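Local structure of type I polyketide synthase PikAII (Streptomyces venezuelae, 3QP9) at residues 182-187 / 498-503; 218-223 / 506-511; 403-408 / 421-426. The protein probably epimerises the alpha-substituted beta-keto polyketide intermediate in a modular polyketide synthase, as a C2-type ketoreductase domain thought not to reduce it. All blocks are in the same frame, centred on the assembly; numbering follows the deposited sequence.

In the fold
Interactions 1 and 2 bring the C-terminal tail of the chain, 498-503 and 506-511, against the N-terminal half, whereas interaction 3 lies within the KR domain, its centre about 3 Å from the centre of the chain. The centres of interactions 1 and 2 are about 14 Å apart, and Phe500 CD2 packs against Leu509 CD1 at 4.0 Å. Interaction 3 is about 18 Å from interaction 1 and 16 Å from interaction 2, centre to centre, yet its 403-408 loop reaches both: Phe500 CZ lies 3.4 Å from Trp407 O, and Leu508 CD2 3.8 Å from Trp407 CB. That loop follows strand 396-402, in what is probably the counterpart of the active-site region of related short-chain reductases.

Interaction 1 of 3, residues 182-187 / 498-503; sequences AALEHP and PGFTTA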
loop_
_atom_site.group_PDB
_atom_site.type_symbol
_atom_site.label_atom_id
_atom_site.label_comp_id
_atom_site.label_asym_id
_atom_site.label_seq_id
_atom_site.Cartn_x
_atom_site.Cartn_y
_atom_site.Cartn_z
ATOM N N ALA A 182 -5.717 7.520 -8.011
ATOM C CA ALA A 182 -5.696 8.509 -9.107
ATOM C C ALA A 182 -6.348 7.974 -10.398
ATOM O O ALA A 182 -7.080 8.712 -11.080
ATOM C CB ALA A 182 -4.269 9.003 -9.386
ATOM N N ALA A 183 -6.101 6.717 -10.716
ATOM C CA ALA A 183 -6.869 6.038 -11.775
ATOM C C ALA A 183 -8.391 6.132 -11.667
ATOM O O ALA A 183 -9.095 6.212 -12.719
ATOM C CB ALA A 183 -6.502 4.521 -11.862
ATOM N N LEU A 184 -8.919 6.010 -10.452
ATOM C CA LEU A 184 -10.397 5.993 -10.296
ATOM C C LEU A 184 -10.918 7.398 -10.271
ATOM O O LEU A 184 -12.012 7.672 -10.785
ATOM C CB LEU A 184 -10.821 5.329 -9.010
ATOM C CG LEU A 184 -10.468 3.857 -8.883
ATOM C CD1 LEU A 184 -10.717 3.317 -7.451
ATOM C CD2 LEU A 184 -11.244 3.119 -9.929
ATOM N N GLU A 185 -10.102 8.305 -9.736
ATOM C CA GLU A 185 -10.490 9.722 -9.647
ATOM C C GLU A 185 -10.242 10.560 -10.908
ATOM O O GLU A 185 -10.949 11.553 -11.162
ATOM C CB GLU A 185 -9.872 10.377 -8.383
ATOM C CG GLU A 185 -10.304 9.763 -7.022
ATOM C CD GLU A 185 -9.675 10.519 -5.869
ATOM O OE1 GLU A 185 -8.795 11.396 -6.091
ATOM O OE2 GLU A 185 -10.031 10.212 -4.728
ATOM N N HIS A 186 -9.220 10.225 -11.686
ATOM C CA HIS A 186 -8.943 10.952 -12.931
ATOM C C HIS A 186 -8.787 9.955 -14.087
ATOM O O HIS A 186 -7.698 9.778 -14.669
ATOM C CB HIS A 186 -7.692 11.837 -12.759
ATOM C CG HIS A 186 -7.795 12.786 -11.617
ATOM N ND1 HIS A 186 -8.505 13.966 -11.711
ATOM C CD2 HIS A 186 -7.271 12.758 -10.367
ATOM C CE1 HIS A 186 -8.446 14.613 -10.560
ATOM N NE2 HIS A 186 -7.705 13.904 -9.721
ATOM N N PRO A 187 -9.843 9.220 -14.368
ATOM C CA PRO A 187 -9.623 8.083 -15.266
ATOM C C PRO A 187 -9.235 8.459 -16.715
ATOM O O PRO A 187 -8.617 7.693 -17.388
ATOM C CB PRO A 187 -10.969 7.385 -15.279
ATOM C CG PRO A 187 -11.973 8.497 -14.806
ATOM C CD PRO A 187 -11.211 9.294 -13.836
ATOM N N PRO A 498 -19.013 -4.237 -11.143
ATOM C CA PRO A 498 -19.550 -3.096 -11.982
ATOM C C PRO A 498 -19.291 -1.717 -11.324
ATOM O O PRO A 498 -18.888 -0.772 -12.044
ATOM C CB PRO A 498 -21.057 -3.418 -12.189
ATOM C CG PRO A 498 -21.141 -4.990 -11.957
ATOM C CD PRO A 498 -20.039 -5.233 -10.840
ATOM N N GLY A 499 -19.487 -1.614 -9.997
ATOM C CA GLY A 499 -19.289 -0.319 -9.294
ATOM C C GLY A 499 -17.820 0.154 -9.400
ATOM O O GLY A 499 -17.552 1.345 -9.571
ATOM N N PHE A 500 -16.882 -0.790 -9.332
ATOM C CA PHE A 500 -15.434 -0.481 -9.433
ATOM C C PHE A 500 -15.022 -0.025 -10.860
ATOM O O PHE A 500 -14.033 0.639 -11.046
ATOM C CB PHE A 500 -14.634 -1.752 -9.038
ATOM C CG PHE A 500 -13.128 -1.517 -8.866
ATOM C CD1 PHE A 500 -12.653 -0.691 -7.856
ATOM C CD2 PHE A 500 -12.218 -2.146 -9.690
ATOM C CE1 PHE A 500 -11.284 -0.468 -7.698
ATOM C CE2 PHE A 500 -10.831 -1.945 -9.515
ATOM C CZ PHE A 500 -10.388 -1.081 -8.532
ATOM N N THR A 501 -15.703 -0.518 -11.878
ATOM C CA THR A 501 -15.260 -0.220 -13.255
ATOM C C THR A 501 -16.148 0.772 -13.967
ATOM O O THR A 501 -15.960 0.987 -15.172
ATOM C CB THR A 501 -15.124 -1.463 -14.145
ATOM O OG1 THR A 501 -16.368 -2.194 -14.178
ATOM C CG2 THR A 501 -13.956 -2.401 -13.631
ATOM N N THR A 502 -17.058 1.389 -13.211
ATOM C CA THR A 502 -18.045 2.307 -13.807
ATOM C C THR A 502 -17.334 3.506 -14.447
ATOM O O THR A 502 -17.695 3.899 -15.546
ATOM C CB THR A 502 -19.249 2.679 -12.845
ATOM O OG1 THR A 502 -20.020 1.493 -12.542
ATOM C CG2 THR A 502 -20.237 3.668 -13.496
ATOM N N ALA A 503 -16.322 4.056 -13.791
ATOM C CA ALA A 503 -15.580 5.194 -14.348
ATOM C C ALA A 503 -14.298 4.833 -15.085
ATOM O O ALA A 503 -13.898 5.498 -16.048
ATOM C CB ALA A 503 -15.261 6.199 -13.244
#
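Leu184 and Phe500 supply the apolar part of this contact, their side chains crossing at about a right angle. Leu184 CD1 sits 3.8 Å from Phe500 CE1, at the rim of the ring, while its other methyl, CD2, lies over one ring face. Phe500 CG is anti to the backbone N (chi1 -170°), which swings the ring off its helix toward Leu184; the ring also meets that of Phe496, one turn earlier in its own helix, with the two planes at about 25°. A second apolar touch joins Pro187 CG to Ala503 CB at 4.3 Å. The segments lie on helix 170-185, with the turn that leaves it, and on helix 493-501, and the contact joins, at the surface, what is by analogy with other polyketide synthase ketoreductases the structural subdomain to a C-terminal helix of the catalytic one. Polar groups contribute without any hydrogen bond across: Ala503 O approaches Pro187 CB at 3.6 Å, a carbonyl resting against the proline ring. Thr502 OG1 donates to Pro498 O at 2.6 Å, reaching it from 43° above the carbonyl plane, and His186 N bonds to Ala182 O at 2.7 Å as the chain leaves the helix.

Interaction 2 of 3, residues 218-223 / 506-511; sequences EDQVAV and GTLLAD
Glu218 and Thr507 face each other with their CA atoms 6.7 Å apart, Glu218 just ahead of the strand that starts at Gln220 and Thr507 at the start of a type I beta turn running to Ala510. The turn is closed by Ala510 N bonding to Thr507 O at 3.0 Å, and no backbone bond joins the two segments.

The direct link is made by side chains that cross at about a right angle. Thr507 OG1 donates to Glu218 OE1 at 2.6 Å, coming from 40° above the carboxylate plane. Glu218 is bent at chi2 (-73°), which turns its carboxylate toward the hydroxyl. Two waters bridge Asp219 OD1 to Thr507. One gives hydrogen bonds to both Asp219 OD1 (2.7 Å) and Thr507 OG1 (2.7 Å); the other donates to Asp219 OD1 at 2.8 Å and accepts from Thr507 N at 3.3 Å. Beside this polar patch, a methyl of Leu508 lies near the end of the Gln220 side chain.

Both acids have a second partner, since Glu218 OE2 makes a salt bridge to Arg232 and Asp219 OD2 one to Arg504. With its proton given to Glu218, the threonine hydroxyl can accept from water, and the flanking arginines would be expected to keep both carboxylates ionised.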
loop_
_atom_site.group_PDB
_atom_site.type_symbol
_atom_site.label_atom_id
_atom_site.label_comp_id
_atom_site.label_asym_id
_atom_site.label_seq_id
_atom_site.Cartn_x
_atom_site.Cartn_y
_atom_site.Cartn_z
ATOM N N GLU A 218 -2.853 -3.259 -20.194
ATOM C CA GLU A 218 -2.697 -3.345 -18.738
ATOM C C GLU A 218 -2.309 -1.969 -18.160
ATOM O O GLU A 218 -1.795 -1.103 -18.863
ATOM C CB GLU A 218 -1.669 -4.431 -18.411
ATOM C CG GLU A 218 -2.044 -5.845 -18.885
ATOM C CD GLU A 218 -3.150 -6.505 -18.086
ATOM O OE1 GLU A 218 -3.510 -6.094 -16.942
ATOM O OE2 GLU A 218 -3.719 -7.459 -18.574
ATOM N N ASP A 219 -2.626 -1.701 -16.910
ATOM C CA ASP A 219 -2.177 -0.417 -16.257
ATOM C C ASP A 219 -1.465 -0.614 -14.931
ATOM O O ASP A 219 -1.120 0.321 -14.292
ATOM C CB ASP A 219 -3.303 0.613 -16.140
ATOM C CG ASP A 219 -4.404 0.177 -15.181
ATOM O OD1 ASP A 219 -4.343 -0.995 -14.747
ATOM O OD2 ASP A 219 -5.361 0.988 -14.883
ATOM N N GLN A 220 -1.060 -1.870 -14.571
ATOM C CA GLN A 220 -0.368 -2.102 -13.326
ATOM C C GLN A 220 0.559 -3.205 -13.686
ATOM O O GLN A 220 0.219 -4.380 -13.615
ATOM C CB GLN A 220 -1.324 -2.596 -12.163
ATOM C CG GLN A 220 -2.324 -1.519 -11.770
ATOM C CD GLN A 220 -3.263 -1.847 -10.596
ATOM O OE1 GLN A 220 -4.465 -1.395 -10.580
ATOM N NE2 GLN A 220 -2.734 -2.405 -9.585
ATOM N N VAL A 221 1.753 -2.816 -14.049
ATOM C CA VAL A 221 2.706 -3.710 -14.717
ATOM C C VAL A 221 4.024 -3.734 -14.005
ATOM O O VAL A 221 4.557 -2.707 -13.614
ATOM C CB VAL A 221 2.880 -3.340 -16.227
ATOM C CG1 VAL A 221 3.735 -4.323 -16.939
ATOM C CG2 VAL A 221 1.526 -3.251 -16.943
ATOM N N ALA A 222 4.560 -4.970 -13.809
ATOM C CA ALA A 222 5.909 -5.149 -13.406
ATOM C C ALA A 222 6.804 -5.633 -14.593
ATOM O O ALA A 222 6.357 -6.414 -15.412
ATOM C CB ALA A 222 5.937 -6.239 -12.267
ATOM N N VAL A 223 8.053 -5.134 -14.669
ATOM C CA VAL A 223 9.028 -5.409 -15.732
ATOM C C VAL A 223 10.131 -6.205 -15.063
ATOM O O VAL A 223 10.787 -5.718 -14.082
ATOM C CB VAL A 223 9.668 -4.162 -16.204
ATOM C CG1 VAL A 223 10.689 -4.496 -17.284
ATOM C CG2 VAL A 223 8.557 -3.240 -16.722
ATOM N N GLY A 506 -10.561 -1.612 -16.221
ATOM C CA GLY A 506 -9.291 -2.152 -15.796
ATOM C C GLY A 506 -9.355 -3.630 -15.785
ATOM O O GLY A 506 -10.401 -4.253 -16.100
ATOM N N THR A 507 -8.250 -4.211 -15.394
ATOM C CA THR A 507 -8.108 -5.667 -15.568
ATOM C C THR A 507 -7.729 -6.345 -14.262
ATOM O O THR A 507 -7.460 -7.588 -14.198
ATOM C CB THR A 507 -6.975 -5.987 -16.532
ATOM O OG1 THR A 507 -5.782 -5.299 -16.088
ATOM C CG2 THR A 507 -7.285 -5.603 -18.013
ATOM N N LEU A 508 -7.706 -5.602 -13.165
ATOM C CA LEU A 508 -7.359 -6.161 -11.860
ATOM C C LEU A 508 -8.232 -7.363 -11.446
ATOM O O LEU A 508 -7.778 -8.306 -10.783
ATOM C CB LEU A 508 -7.452 -5.043 -10.770
ATOM C CG LEU A 508 -6.897 -5.508 -9.431
ATOM C CD1 LEU A 508 -5.307 -5.883 -9.340
ATOM C CD2 LEU A 508 -7.357 -4.676 -8.247
ATOM N N LEU A 509 -9.498 -7.345 -11.830
ATOM C CA LEU A 509 -10.410 -8.429 -11.437
ATOM C C LEU A 509 -10.648 -9.433 -12.602
ATOM O O LEU A 509 -11.580 -10.204 -12.537
ATOM C CB LEU A 509 -11.788 -7.745 -11.097
ATOM C CG LEU A 509 -11.704 -6.633 -10.091
ATOM C CD1 LEU A 509 -13.091 -6.036 -9.753
ATOM C CD2 LEU A 509 -10.994 -7.243 -8.776
ATOM N N ALA A 510 -9.805 -9.444 -13.631
ATOM C CA ALA A 510 -10.023 -10.255 -14.843
ATOM C C ALA A 510 -9.958 -11.725 -14.545
ATOM O O ALA A 510 -10.544 -12.517 -15.264
ATOM C CB ALA A 510 -8.977 -9.872 -15.944
ATOM N N ASP A 511 -9.230 -12.072 -13.495
ATOM C CA ASP A 511 -8.946 -13.476 -13.227
ATOM C C ASP A 511 -9.678 -13.949 -11.915
ATOM O O ASP A 511 -9.303 -14.885 -11.217
ATOM C CB ASP A 511 -7.412 -13.710 -13.231
ATOM C CG ASP A 511 -6.726 -13.449 -14.651
ATOM O OD1 ASP A 511 -7.352 -13.206 -15.713
ATOM O OD2 ASP A 511 -5.490 -13.475 -14.652
HETATM O O HOH W 1 -6.130 -2.685 -13.392
HETATM O O HOH W 2 -5.738 -2.594 -16.470
#

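Interaction 3 of 3, residues 403-408 / 421-426; sequences VAAIWG and FLDALA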
loop_
_atom_site.group_PDB
_atom_site.type_symbol
_atom_site.label_atom_id
_atom_site.label_comp_id
_atom_site.label_asym_id
_atom_site.label_seq_id
_atom_site.Cartn_x
_atom_site.Cartn_y
_atom_site.Cartn_z
ATOM N N VAL A 403 -8.077 -2.872 2.288
ATOM C CA VAL A 403 -8.398 -3.013 0.890
ATOM C C VAL A 403 -8.150 -1.683 0.069
ATOM O O VAL A 403 -8.116 -1.751 -1.158
ATOM C CB VAL A 403 -9.852 -3.543 0.649
ATOM C CG1 VAL A 403 -10.069 -4.978 1.247
ATOM C CG2 VAL A 403 -10.956 -2.565 1.228
ATOM N N ALA A 404 -7.948 -0.533 0.737
ATOM C CA ALA A 404 -7.670 0.774 0.018
ATOM C C ALA A 404 -6.291 0.641 -0.647
ATOM O O ALA A 404 -6.075 1.134 -1.754
ATOM C CB ALA A 404 -7.678 1.963 0.984
ATOM N N ALA A 405 -5.432 -0.171 -0.052
ATOM C CA ALA A 405 -4.134 -0.384 -0.615
ATOM C C ALA A 405 -4.089 -1.493 -1.677
ATOM O O ALA A 405 -3.053 -1.678 -2.360
ATOM C CB ALA A 405 -3.136 -0.724 0.550
ATOM N N ILE A 406 -5.147 -2.283 -1.751
ATOM C CA ILE A 406 -5.197 -3.451 -2.649
ATOM C C ILE A 406 -5.823 -3.051 -3.994
ATOM O O ILE A 406 -5.176 -3.130 -5.033
ATOM C CB ILE A 406 -6.020 -4.541 -2.042
ATOM C CG1 ILE A 406 -5.319 -5.044 -0.732
ATOM C CG2 ILE A 406 -6.170 -5.747 -3.067
ATOM C CD1 ILE A 406 -3.852 -5.550 -0.888
ATOM N N TRP A 407 -7.027 -2.500 -3.940
ATOM C CA TRP A 407 -7.698 -2.106 -5.139
ATOM C C TRP A 407 -7.928 -0.591 -5.181
ATOM O O TRP A 407 -8.023 -0.023 -6.266
ATOM C CB TRP A 407 -9.005 -2.919 -5.321
ATOM C CG TRP A 407 -10.025 -2.904 -4.184
ATOM C CD1 TRP A 407 -10.751 -1.826 -3.719
ATOM C CD2 TRP A 407 -10.488 -4.041 -3.447
ATOM N NE1 TRP A 407 -11.601 -2.225 -2.722
ATOM C CE2 TRP A 407 -11.460 -3.576 -2.532
ATOM C CE3 TRP A 407 -10.136 -5.426 -3.449
ATOM C CZ2 TRP A 407 -12.144 -4.439 -1.665
ATOM C CZ3 TRP A 407 -10.792 -6.284 -2.555
ATOM C CH2 TRP A 407 -11.786 -5.771 -1.671
ATOM N N GLY A 408 -7.982 0.090 -4.039
ATOM C CA GLY A 408 -8.180 1.589 -4.104
ATOM C C GLY A 408 -9.664 1.954 -4.087
ATOM O O GLY A 408 -10.555 1.127 -4.436
ATOM N N PHE A 421 2.287 0.897 2.219
ATOM C CA PHE A 421 3.660 0.751 2.728
ATOM C C PHE A 421 3.722 -0.477 3.586
ATOM O O PHE A 421 4.796 -1.229 3.567
ATOM C CB PHE A 421 4.089 1.968 3.557
ATOM C CG PHE A 421 5.474 1.854 4.128
ATOM C CD1 PHE A 421 6.580 2.229 3.354
ATOM C CD2 PHE A 421 5.659 1.384 5.447
ATOM C CE1 PHE A 421 7.867 2.117 3.869
ATOM C CE2 PHE A 421 6.867 1.288 5.957
ATOM C CZ PHE A 421 8.016 1.680 5.177
ATOM N N LEU A 422 2.622 -0.735 4.344
ATOM C CA LEU A 422 2.525 -2.010 5.179
ATOM C C LEU A 422 2.622 -3.266 4.367
ATOM O O LEU A 422 3.367 -4.270 4.727
ATOM C CB LEU A 422 1.207 -2.017 5.980
ATOM C CG LEU A 422 0.884 -0.762 6.743
ATOM C CD1 LEU A 422 -0.409 -0.929 7.493
ATOM C CD2 LEU A 422 2.043 -0.526 7.808
ATOM N N ASP A 423 1.854 -3.303 3.262
ATOM C CA ASP A 423 1.825 -4.465 2.379
ATOM C C ASP A 423 3.214 -4.639 1.751
ATOM O O ASP A 423 3.732 -5.743 1.644
ATOM C CB ASP A 423 0.777 -4.337 1.275
ATOM C CG ASP A 423 -0.604 -4.242 1.779
ATOM O OD1 ASP A 423 -1.394 -3.552 1.107
ATOM O OD2 ASP A 423 -1.023 -5.007 2.725
ATOM N N ALA A 424 3.893 -3.553 1.442
ATOM C CA ALA A 424 5.272 -3.709 0.932
ATOM C C ALA A 424 6.308 -4.187 1.902
ATOM O O ALA A 424 7.268 -4.822 1.477
ATOM C CB ALA A 424 5.796 -2.372 0.343
ATOM N N LEU A 425 6.247 -3.730 3.161
ATOM C CA LEU A 425 7.117 -4.284 4.241
ATOM C C LEU A 425 7.003 -5.777 4.223
ATOM O O LEU A 425 8.002 -6.472 4.356
ATOM C CB LEU A 425 6.724 -3.711 5.603
ATOM C CG LEU A 425 7.123 -2.280 5.988
ATOM C CD1 LEU A 425 6.609 -1.986 7.386
ATOM C CD2 LEU A 425 8.648 -2.045 5.992
ATOM N N ALA A 426 5.787 -6.319 4.043
ATOM C CA ALA A 426 5.626 -7.763 4.030
ATOM C C ALA A 426 6.335 -8.488 2.872
ATOM O O ALA A 426 6.625 -9.699 2.946
ATOM C CB ALA A 426 4.161 -8.134 4.124
HETATM O O HOH W 3 -0.617 -2.873 -1.379
#
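Asp423 and Ile406 come together through their first torsions. Asp423 CG is anti to its own carbonyl carbon (chi1 -62°), and this sends the carboxylate off the helix toward the 403-408 loop. In Ile406, CG1 takes the corresponding position (chi1 -64°), and a further bend at chi2 (-57°) turns CD1 toward the acid. The two side chains cross at about a right angle. Asp423 OD1 is the atom that does the touching, lying 3.7 Å from Ile406 CD1 and 3.4 Å from Ala405 CB, so that two methyl groups of the loop pack against one carboxylate oxygen.

No hydrogen bond runs directly between the segments. Instead a single water donates to Asp423 OD1 at 2.7 Å and to Ala405 O at 2.9 Å, bridging the acid to the loop backbone. The other oxygen, OD2, turns to the neighbouring strands, with a hydrogen bond to Ser438 and a weak one to Ser401.

These elements belong to the Rossmann-like fold of the KR domain: strand 396-402, the loop, helix 413-426 and then strand 435-441, parallel to the first and beside it, form a beta-alpha-beta crossover. Asp423 thus lies on the side of the helix that faces the strands, and Ile406 also touches Ala440 of the second strand.

Residues 403-406 follow a helical path without its regular bonds; Trp407 N does bond to Val403 O at 3.1 Å, and Val403 CB sits over one face of the Trp407 ring, 3.3 Å above its plane and displaced toward the rim. Beyond the two segments, Ile406 O accepts a hydrogen bond from Arg231, and the indole meets Phe496 edge-to-face.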